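Local coordinates for protein pyroglutatmate porin OpdO (Pseudomonas aeruginosa, PDB 3SZV) that forms a beta-barrel channel in the outer membrane, a porin of the OprD family, and is thought to let small carboxylate solutes through, at residues 215-220 and 250-255; 182-187 and 302-307; 142-147 and 167-172. All coordinates share one frame; numbering follows the deposited sequence.

In the fold
All three contacts belong to one antiparallel beta-barrel and are partly buried, but they use different chemistry. Contact 1 is the outermost; its centre is about 23 Å from the centre of the chain. It joins the start of a barrel strand to a neighbouring loop by apolar packing and waters. Contact 2 is more inward and rests on a charged grip between two loops far apart in sequence. The centre of contact 3 lies nearest, about 12 Å from the centre of the chain. It pairs two strands through backbone bonds, with an arginine-aspartate salt bridge at one end. Contacts 1 and 2 touch, with I185 against F252 and I217 against G186 and G187. Contact 3 stands apart.

Contact 1: 215-220 and 250-255; sequences KDIYRQ and GGFREL. With C8E ((hydroxyethyloxy)tri(ethyloxy)octane), chain I.
I217 sets its CG2 methyl over the face of the F252 ring, close to its centre. The pair joins a classic beta bulge at I217 and Y218, where strand 218-230 of the barrel begins, to the loop between strands 236-248 and 256-268. The contact is CH-pi: I217 CG2 is 4.1 Å from the centroid of the F252 ring and only 6° off the ring normal. The two side chains meet at a slant. F252 CG is anti to its backbone N (chi1 -160°), which sets it against I217 O. F252 CB rests against the backbone carbonyls, 3.4 Å from D216 O. L255 CG lies at the edge of the same ring, in its plane. L255 CD1 reaches back to Y218 CB at 3.9 Å.

No direct hydrogen bond crosses the contact, but two waters do. One donates to D216 OD1 and accepts from G251 N. The other accepts from R219 NH2 and from G250 N, and lies at the edge of the R219 guanidinium. D249 pairs with R219 NE in a salt bridge. A detergent molecule, C8E, places its octyl chain beside the same arginine, with C8E C7 3.5 Å from R219 CB.

Contact 2: 182-187 and 302-307; sequences ANRIGG and IGDFGN
R184 reaches D304 on an outstretched chain. Its CG is anti to the carbonyl carbon (chi1 -67°), and the chain stays extended from CG to NE. D304 holds its CG between the backbone N and the carbonyl carbon (chi1 61°). The two groups then meet tip to tip, their planes 33° apart.

R184 grips the carboxylate end-on with two nitrogens, one to each oxygen. R184 NH2 donates to D304 OD1 at 2.8 Å, close to the guanidinium plane. R184 NH1 donates to D304 OD2 at 2.9 Å and meets its syn lone pair. Both bonds are fairly straight. This two-point grip would limit rotation of the guanidinium. D304 is also held from its own side: G306 N donates to D304 OD1 at 2.8 Å, closing an Asx turn. This donor comes from above the carboxylate plane, so D304 OD1 takes two bonds.

N307 crosses R184 at about a right angle. N307 OD1 receives weak bonds from R184 NE and R184 NH2, each 3.2 Å long. The backbone at G306 and N307 lies over one face of the guanidinium. N183 ND2 comes within 3.8 Å of D304 OD2, the two side chains tip to tip; no hydrogen bond is formed.

D304 OD2 has a second partner, Y288 OH, and N307 ND2 donates to E310 OE1. The contact ties the turn before strand 186-200 to the long loop between strands 271-281 and 311-320. This is consistent with a loop folded into the barrel, as in OprD-type channels, whose inward loops narrow the pore. The long loop also lies against strands 329-343, 346-361 and 387-399, with F305 on V336 and I302 on L387.

Contact 3: 142-147 and 167-172; sequences LPELFR and DRNKLN
R147 lays its guanidinium flat on that of R168, centres 4.2 Å apart and planes at 25°. The pair sits on an antiparallel strand pairing of the barrel, 145-147 with 159-170, at a classic beta bulge where D167 and R168 both face R147. The stack brings like charges close, and the D167 carboxylate probably offsets them. R147 holds D167 side-on: R147 NE donates to D167 OD1 at 2.9 Å and R147 NH2 to D167 OD2, both near the guanidinium plane. The chain of R147 bends at chi3 (86°), which turns NE out of its straight run. R168 NH1 bonds D167 O from above the carbonyl plane.

Backbone bonds join L145 with K170, R147 N with R168 O, and D167 N with R147 O. K170 lies alongside L145, with K170 CE 3.7 Å from L145 CG. Its bent end brings K170 NZ to P143 O at 2.9 Å. K170 NZ has four oxygen partners, P143 O, L171 O, S174 O and Y106 OH, which share its three hydrogens. Four oxygens near the ammonium would probably stabilise its charge.

F146 and N169 share the other face, side by side. N169 ND2 sits 3.7 Å from F146 CE2, and donates to the anti lone pair of E144 OE2 at 2.6 Å.

Contact 1: 215-220 and 250-255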
loop_
_atom_site.group_PDB
_atom_site.type_symbol
_atom_site.label_atom_id
_atom_site.label_comp_id
_atom_site.label_asym_id
_atom_site.label_seq_id
_atom_site.Cartn_x
_atom_site.Cartn_y
_atom_site.Cartn_z
ATOM N N LYS A 215 -5.104 -4.476 18.612
ATOM C CA LYS A 215 -5.410 -4.787 20.006
ATOM C C LYS A 215 -5.210 -3.581 20.915
ATOM O O LYS A 215 -4.193 -2.890 20.842
ATOM C CB LYS A 215 -4.564 -5.974 20.478
ATOM C CG LYS A 215 -4.999 -6.518 21.839
ATOM C CD LYS A 215 -4.145 -7.714 22.271
ATOM C CE LYS A 215 -4.557 -8.209 23.650
ATOM N NZ LYS A 215 -3.632 -9.259 24.172
ATOM N N ASP A 216 -6.221 -3.333 21.750
ATOM C CA ASP A 216 -6.234 -2.227 22.710
ATOM C C ASP A 216 -6.451 -0.856 22.075
ATOM O O ASP A 216 -6.350 0.160 22.764
ATOM C CB ASP A 216 -4.971 -2.227 23.576
ATOM C CG ASP A 216 -4.793 -3.525 24.334
ATOM O OD1 ASP A 216 -5.729 -3.928 25.061
ATOM O OD2 ASP A 216 -3.725 -4.155 24.180
ATOM N N ILE A 217 -6.748 -0.826 20.778
ATOM C CA ILE A 217 -7.110 0.428 20.121
ATOM C C ILE A 217 -8.446 0.311 19.389
ATOM O O ILE A 217 -9.431 0.903 19.814
ATOM C CB ILE A 217 -6.020 0.958 19.170
ATOM C CG1 ILE A 217 -4.689 1.080 19.922
ATOM C CG2 ILE A 217 -6.447 2.319 18.617
ATOM C CD1 ILE A 217 -3.535 1.578 19.042
ATOM N N TYR A 218 -8.505 -0.484 18.324
ATOM C CA TYR A 218 -9.740 -0.564 17.559
ATOM C C TYR A 218 -10.013 -1.935 16.938
ATOM O O TYR A 218 -9.102 -2.758 16.770
ATOM C CB TYR A 218 -9.786 0.529 16.476
ATOM C CG TYR A 218 -8.851 0.317 15.290
ATOM C CD1 TYR A 218 -9.151 -0.611 14.294
ATOM C CD2 TYR A 218 -7.668 1.047 15.160
ATOM C CE1 TYR A 218 -8.302 -0.805 13.194
ATOM C CE2 TYR A 218 -6.806 0.853 14.070
ATOM C CZ TYR A 218 -7.129 -0.072 13.099
ATOM O OH TYR A 218 -6.273 -0.246 12.032
ATOM N N ARG A 219 -11.281 -2.167 16.614
ATOM C CA ARG A 219 -11.710 -3.297 15.799
ATOM C C ARG A 219 -12.264 -2.702 14.515
ATOM O O ARG A 219 -12.928 -1.664 14.543
ATOM C CB ARG A 219 -12.813 -4.095 16.495
ATOM C CG ARG A 219 -12.439 -4.647 17.861
ATOM C CD ARG A 219 -13.680 -5.209 18.582
ATOM N NE ARG A 219 -13.348 -5.631 19.934
ATOM C CZ ARG A 219 -14.202 -6.229 20.758
ATOM N NH1 ARG A 219 -15.441 -6.482 20.360
ATOM N NH2 ARG A 219 -13.815 -6.581 21.977
ATOM N N GLN A 220 -12.032 -3.359 13.388
ATOM C CA GLN A 220 -12.532 -2.854 12.117
ATOM C C GLN A 220 -12.924 -4.000 11.197
ATOM O O GLN A 220 -12.226 -5.009 11.122
ATOM C CB GLN A 220 -11.465 -1.991 11.451
ATOM C CG GLN A 220 -11.926 -1.219 10.219
ATOM C CD GLN A 220 -10.838 -0.302 9.718
ATOM O OE1 GLN A 220 -9.694 -0.711 9.593
ATOM N NE2 GLN A 220 -11.178 0.962 9.458
ATOM N N GLY A 250 -10.711 -3.322 23.595
ATOM C CA GLY A 250 -10.157 -3.364 24.934
ATOM C C GLY A 250 -10.569 -2.152 25.748
ATOM O O GLY A 250 -11.741 -1.783 25.775
ATOM N N GLY A 251 -9.598 -1.513 26.386
ATOM C CA GLY A 251 -9.897 -0.407 27.279
ATOM C C GLY A 251 -9.798 0.948 26.606
ATOM O O GLY A 251 -9.874 1.978 27.273
ATOM N N PHE A 252 -9.628 0.960 25.286
ATOM C CA PHE A 252 -9.492 2.223 24.576
ATOM C C PHE A 252 -10.775 3.039 24.695
ATOM O O PHE A 252 -11.868 2.487 24.825
ATOM C CB PHE A 252 -9.148 1.992 23.099
ATOM C CG PHE A 252 -8.528 3.186 22.435
ATOM C CD1 PHE A 252 -7.228 3.554 22.735
ATOM C CD2 PHE A 252 -9.242 3.949 21.527
ATOM C CE1 PHE A 252 -6.645 4.668 22.133
ATOM C CE2 PHE A 252 -8.671 5.063 20.928
ATOM C CZ PHE A 252 -7.366 5.417 21.229
ATOM N N ARG A 253 -10.631 4.354 24.643
ATOM C CA ARG A 253 -11.787 5.240 24.693
ATOM C C ARG A 253 -12.749 4.883 23.562
ATOM O O ARG A 253 -12.344 4.353 22.520
ATOM C CB ARG A 253 -11.338 6.689 24.546
ATOM C CG ARG A 253 -10.735 6.991 23.181
ATOM C CD ARG A 253 -10.807 8.466 22.855
ATOM N NE ARG A 253 -10.117 8.810 21.613
ATOM C CZ ARG A 253 -10.694 8.866 20.418
ATOM N NH1 ARG A 253 -11.984 8.580 20.279
ATOM N NH2 ARG A 253 -9.978 9.211 19.357
ATOM N N GLU A 254 -14.024 5.206 23.750
ATOM C CA GLU A 254 -15.007 4.869 22.733
ATOM C C GLU A 254 -14.666 5.463 21.375
ATOM O O GLU A 254 -14.273 6.629 21.272
ATOM C CB GLU A 254 -16.404 5.285 23.165
ATOM C CG GLU A 254 -16.943 4.416 24.267
ATOM C CD GLU A 254 -18.347 4.789 24.668
ATOM O OE1 GLU A 254 -19.030 5.517 23.903
ATOM O OE2 GLU A 254 -18.760 4.354 25.762
ATOM N N LEU A 255 -14.845 4.646 20.343
ATOM C CA LEU A 255 -14.533 5.019 18.976
ATOM C C LEU A 255 -15.679 4.581 18.090
ATOM O O LEU A 255 -16.225 3.490 18.281
ATOM C CB LEU A 255 -13.272 4.295 18.506
ATOM C CG LEU A 255 -11.873 4.760 18.889
ATOM C CD1 LEU A 255 -10.859 3.878 18.173
ATOM C CD2 LEU A 255 -11.668 6.209 18.503
HETATM C C4 C8E I . -15.128 -4.888 13.727
HETATM C C5 C8E I . -14.744 -6.241 14.318
HETATM C C6 C8E I . -13.292 -6.559 13.976
HETATM C C7 C8E I . -12.579 -7.273 15.111
HETATM C C8 C8E I . -12.978 -8.736 15.246
HETATM O O9 C8E I . -11.850 -9.491 15.645
HETATM C C10 C8E I . -10.829 -9.526 14.670
HETATM C C11 C8E I . -10.565 -11.002 14.412
HETATM O O12 C8E I . -9.632 -11.250 13.390
HETATM C C13 C8E I . -9.104 -12.549 13.548
HETATM C C14 C8E I . -7.660 -12.636 13.071
HETATM O O15 C8E I . -7.300 -13.996 12.980
HETATM C C16 C8E I . -5.933 -14.238 13.224
HETATM C C17 C8E I . -5.243 -14.564 11.897
HETATM O O18 C8E I . -3.911 -14.983 12.096
HETATM C C19 C8E I . -3.596 -16.170 11.397
HETATM C C20 C8E I . -2.350 -15.950 10.544
HETATM O O21 C8E I . -1.282 -16.722 11.051
HETATM O O HOH W 1 -7.005 -2.086 26.530
HETATM O O HOH W 2 -11.989 -5.937 23.813
#

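Contact 2: 182-187 and 302-307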
loop_
_atom_site.group_PDB
_atom_site.type_symbol
_atom_site.label_atom_id
_atom_site.label_comp_id
_atom_site.label_asym_id
_atom_site.label_seq_id
_atom_site.Cartn_x
_atom_site.Cartn_y
_atom_site.Cartn_z
ATOM N N ALA A 182 -2.451 4.163 16.004
ATOM C CA ALA A 182 -3.436 4.426 14.957
ATOM C C ALA A 182 -3.321 5.855 14.444
ATOM O O ALA A 182 -3.119 6.789 15.210
ATOM C CB ALA A 182 -4.843 4.152 15.459
ATOM N N ASN A 183 -3.422 6.003 13.131
ATOM C CA ASN A 183 -3.394 7.317 12.497
ATOM C C ASN A 183 -4.443 8.257 13.106
ATOM O O ASN A 183 -5.617 7.872 13.227
ATOM C CB ASN A 183 -3.630 7.169 10.994
ATOM C CG ASN A 183 -3.304 8.430 10.230
ATOM O OD1 ASN A 183 -2.133 8.774 10.046
ATOM N ND2 ASN A 183 -4.337 9.143 9.790
ATOM N N ARG A 184 -4.003 9.469 13.465
ATOM C CA ARG A 184 -4.797 10.500 14.175
ATOM C C ARG A 184 -5.184 10.137 15.599
ATOM O O ARG A 184 -4.999 10.944 16.517
ATOM C CB ARG A 184 -6.067 10.898 13.408
ATOM C CG ARG A 184 -5.831 11.618 12.094
ATOM C CD ARG A 184 -7.184 11.986 11.466
ATOM N NE ARG A 184 -7.053 12.656 10.179
ATOM C CZ ARG A 184 -6.991 12.034 9.001
ATOM N NH1 ARG A 184 -7.061 10.702 8.944
ATOM N NH2 ARG A 184 -6.865 12.746 7.888
ATOM N N ILE A 185 -5.727 8.939 15.774
ATOM C CA ILE A 185 -6.351 8.536 17.035
ATOM C C ILE A 185 -5.324 8.218 18.123
ATOM O O ILE A 185 -5.601 8.368 19.319
ATOM C CB ILE A 185 -7.267 7.330 16.785
ATOM C CG1 ILE A 185 -8.501 7.772 15.992
ATOM C CG2 ILE A 185 -7.662 6.640 18.089
ATOM C CD1 ILE A 185 -9.030 6.680 15.074
ATOM N N GLY A 186 -4.133 7.787 17.714
ATOM C CA GLY A 186 -3.084 7.475 18.664
ATOM C C GLY A 186 -3.214 6.083 19.250
ATOM O O GLY A 186 -3.580 5.130 18.553
ATOM N N GLY A 187 -2.909 5.973 20.537
ATOM C CA GLY A 187 -2.917 4.692 21.214
ATOM C C GLY A 187 -1.624 3.916 21.030
ATOM O O GLY A 187 -0.733 4.321 20.281
ATOM N N ILE A 302 -0.898 13.050 -0.742
ATOM C CA ILE A 302 -0.710 13.564 0.610
ATOM C C ILE A 302 -1.843 13.124 1.533
ATOM O O ILE A 302 -1.620 12.427 2.536
ATOM C CB ILE A 302 -0.579 15.092 0.614
ATOM C CG1 ILE A 302 0.635 15.516 -0.228
ATOM C CG2 ILE A 302 -0.448 15.623 2.049
ATOM C CD1 ILE A 302 0.817 17.009 -0.363
ATOM N N GLY A 303 -3.063 13.496 1.181
ATOM C CA GLY A 303 -4.186 13.288 2.079
ATOM C C GLY A 303 -4.980 12.013 1.898
ATOM O O GLY A 303 -4.994 11.402 0.815
ATOM N N ASP A 304 -5.643 11.597 2.970
ATOM C CA ASP A 304 -6.491 10.417 2.928
ATOM C C ASP A 304 -7.982 10.742 2.802
ATOM O O ASP A 304 -8.796 9.849 2.537
ATOM C CB ASP A 304 -6.231 9.481 4.123
ATOM C CG ASP A 304 -6.513 10.124 5.458
ATOM O OD1 ASP A 304 -7.134 11.218 5.507
ATOM O OD2 ASP A 304 -6.127 9.511 6.482
ATOM N N PHE A 305 -8.330 12.019 2.972
ATOM C CA PHE A 305 -9.723 12.456 2.954
ATOM C C PHE A 305 -10.557 11.633 3.932
ATOM O O PHE A 305 -11.735 11.356 3.722
ATOM C CB PHE A 305 -10.254 12.513 1.517
ATOM C CG PHE A 305 -9.611 13.615 0.725
ATOM C CD1 PHE A 305 -10.213 14.867 0.630
ATOM C CD2 PHE A 305 -8.352 13.437 0.161
ATOM C CE1 PHE A 305 -9.591 15.909 -0.048
ATOM C CE2 PHE A 305 -7.729 14.467 -0.518
ATOM C CZ PHE A 305 -8.350 15.707 -0.627
ATOM N N GLY A 306 -9.908 11.295 5.044
ATOM C CA GLY A 306 -10.501 10.441 6.057
ATOM C C GLY A 306 -10.804 11.164 7.354
ATOM O O GLY A 306 -10.966 10.534 8.401
ATOM N N ASN A 307 -10.872 12.492 7.284
ATOM C CA ASN A 307 -11.208 13.296 8.456
ATOM C C ASN A 307 -12.643 13.086 8.934
ATOM O O ASN A 307 -13.501 12.613 8.185
ATOM C CB ASN A 307 -10.952 14.779 8.164
ATOM C CG ASN A 307 -9.486 15.067 7.944
ATOM O OD1 ASN A 307 -8.711 15.130 8.905
ATOM N ND2 ASN A 307 -9.093 15.250 6.686
#

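Contact 3: 142-147 and 167-172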
loop_
_atom_site.group_PDB
_atom_site.type_symbol
_atom_site.label_atom_id
_atom_site.label_comp_id
_atom_site.label_asym_id
_atom_site.label_seq_id
_atom_site.Cartn_x
_atom_site.Cartn_y
_atom_site.Cartn_z
ATOM N N LEU A 142 12.602 3.754 1.173
ATOM C CA LEU A 142 12.674 2.343 1.538
ATOM C C LEU A 142 11.328 1.906 2.092
ATOM O O LEU A 142 10.607 2.704 2.691
ATOM C CB LEU A 142 13.786 2.112 2.570
ATOM C CG LEU A 142 15.190 2.512 2.115
ATOM C CD1 LEU A 142 16.169 2.504 3.280
ATOM C CD2 LEU A 142 15.691 1.598 0.991
ATOM N N PRO A 143 10.959 0.642 1.879
ATOM C CA PRO A 143 9.604 0.213 2.245
ATOM C C PRO A 143 9.349 0.118 3.751
ATOM O O PRO A 143 10.268 -0.160 4.543
ATOM C CB PRO A 143 9.497 -1.188 1.618
ATOM C CG PRO A 143 10.943 -1.641 1.462
ATOM C CD PRO A 143 11.711 -0.398 1.156
ATOM N N GLU A 144 8.099 0.339 4.142
ATOM C CA GLU A 144 7.628 -0.087 5.451
ATOM C C GLU A 144 7.646 -1.628 5.520
ATOM O O GLU A 144 7.356 -2.304 4.529
ATOM C CB GLU A 144 6.203 0.435 5.675
ATOM C CG GLU A 144 5.598 0.077 7.031
ATOM C CD GLU A 144 4.163 0.546 7.183
ATOM O OE1 GLU A 144 3.484 0.735 6.164
ATOM O OE2 GLU A 144 3.714 0.742 8.335
ATOM N N LEU A 145 7.985 -2.183 6.684
ATOM C CA LEU A 145 7.888 -3.627 6.910
ATOM C C LEU A 145 7.075 -3.866 8.168
ATOM O O LEU A 145 7.075 -3.039 9.090
ATOM C CB LEU A 145 9.272 -4.267 7.094
ATOM C CG LEU A 145 10.232 -4.163 5.920
ATOM C CD1 LEU A 145 11.602 -4.686 6.317
ATOM C CD2 LEU A 145 9.681 -4.923 4.730
ATOM N N PHE A 146 6.363 -4.984 8.204
ATOM C CA PHE A 146 5.768 -5.454 9.446
ATOM C C PHE A 146 6.504 -6.698 9.900
ATOM O O PHE A 146 7.073 -7.433 9.083
ATOM C CB PHE A 146 4.287 -5.796 9.251
ATOM C CG PHE A 146 3.464 -4.656 8.748
ATOM C CD1 PHE A 146 2.805 -4.739 7.526
ATOM C CD2 PHE A 146 3.332 -3.503 9.507
ATOM C CE1 PHE A 146 2.024 -3.681 7.061
ATOM C CE2 PHE A 146 2.542 -2.428 9.045
ATOM C CZ PHE A 146 1.904 -2.533 7.814
ATOM N N ARG A 147 6.514 -6.930 11.204
ATOM C CA ARG A 147 6.983 -8.196 11.745
ATOM C C ARG A 147 5.764 -9.036 12.079
ATOM O O ARG A 147 4.850 -8.571 12.764
ATOM C CB ARG A 147 7.830 -7.982 13.003
ATOM C CG ARG A 147 8.581 -9.249 13.426
ATOM C CD ARG A 147 9.432 -9.029 14.659
ATOM N NE ARG A 147 8.648 -9.215 15.883
ATOM C CZ ARG A 147 9.189 -9.477 17.067
ATOM N NH1 ARG A 147 10.513 -9.572 17.190
ATOM N NH2 ARG A 147 8.406 -9.659 18.121
ATOM N N ASP A 167 3.134 -7.984 14.958
ATOM C CA ASP A 167 3.431 -7.394 16.251
ATOM C C ASP A 167 4.389 -6.210 16.238
ATOM O O ASP A 167 4.672 -5.644 17.288
ATOM C CB ASP A 167 3.823 -8.445 17.296
ATOM C CG ASP A 167 5.160 -9.084 17.026
ATOM O OD1 ASP A 167 5.842 -8.687 16.053
ATOM O OD2 ASP A 167 5.536 -9.973 17.829
ATOM N N ARG A 168 4.872 -5.833 15.058
ATOM C CA ARG A 168 5.738 -4.657 14.936
ATOM C C ARG A 168 5.540 -3.965 13.606
ATOM O O ARG A 168 5.168 -4.601 12.614
ATOM C CB ARG A 168 7.224 -5.025 15.019
ATOM C CG ARG A 168 7.645 -5.808 16.256
ATOM C CD ARG A 168 7.789 -4.922 17.473
ATOM N NE ARG A 168 8.418 -5.657 18.566
ATOM C CZ ARG A 168 7.752 -6.361 19.476
ATOM N NH1 ARG A 168 6.427 -6.422 19.436
ATOM N NH2 ARG A 168 8.415 -7.002 20.434
ATOM N N ASN A 169 5.869 -2.671 13.600
ATOM C CA ASN A 169 5.859 -1.809 12.426
ATOM C C ASN A 169 7.257 -1.218 12.282
ATOM O O ASN A 169 7.761 -0.598 13.217
ATOM C CB ASN A 169 4.850 -0.683 12.697
ATOM C CG ASN A 169 4.471 0.137 11.463
ATOM O OD1 ASN A 169 3.587 1.009 11.559
ATOM N ND2 ASN A 169 5.098 -0.119 10.331
ATOM N N LYS A 170 7.897 -1.425 11.134
ATOM C CA LYS A 170 9.106 -0.669 10.821
ATOM C C LYS A 170 8.728 0.412 9.828
ATOM O O LYS A 170 8.470 0.125 8.660
ATOM C CB LYS A 170 10.207 -1.550 10.222
ATOM C CG LYS A 170 11.508 -0.757 9.958
ATOM C CD LYS A 170 12.358 -1.354 8.838
ATOM C CE LYS A 170 11.714 -1.170 7.464
ATOM N NZ LYS A 170 11.694 0.258 7.020
ATOM N N LEU A 171 8.655 1.652 10.296
ATOM C CA LEU A 171 8.276 2.741 9.411
ATOM C C LEU A 171 9.226 2.814 8.224
ATOM O O LEU A 171 10.402 2.432 8.318
ATOM C CB LEU A 171 8.273 4.070 10.160
ATOM C CG LEU A 171 7.343 4.140 11.371
ATOM C CD1 LEU A 171 7.491 5.495 12.063
ATOM C CD2 LEU A 171 5.889 3.898 10.986
ATOM N N ASN A 172 8.722 3.307 7.099
ATOM C CA ASN A 172 9.554 3.426 5.913
ATOM C C ASN A 172 10.891 4.120 6.171
ATOM O O ASN A 172 11.910 3.719 5.621
ATOM C CB ASN A 172 8.787 4.076 4.743
ATOM C CG ASN A 172 8.047 5.339 5.139
ATOM O OD1 ASN A 172 8.394 6.008 6.111
ATOM N ND2 ASN A 172 7.017 5.678 4.368
#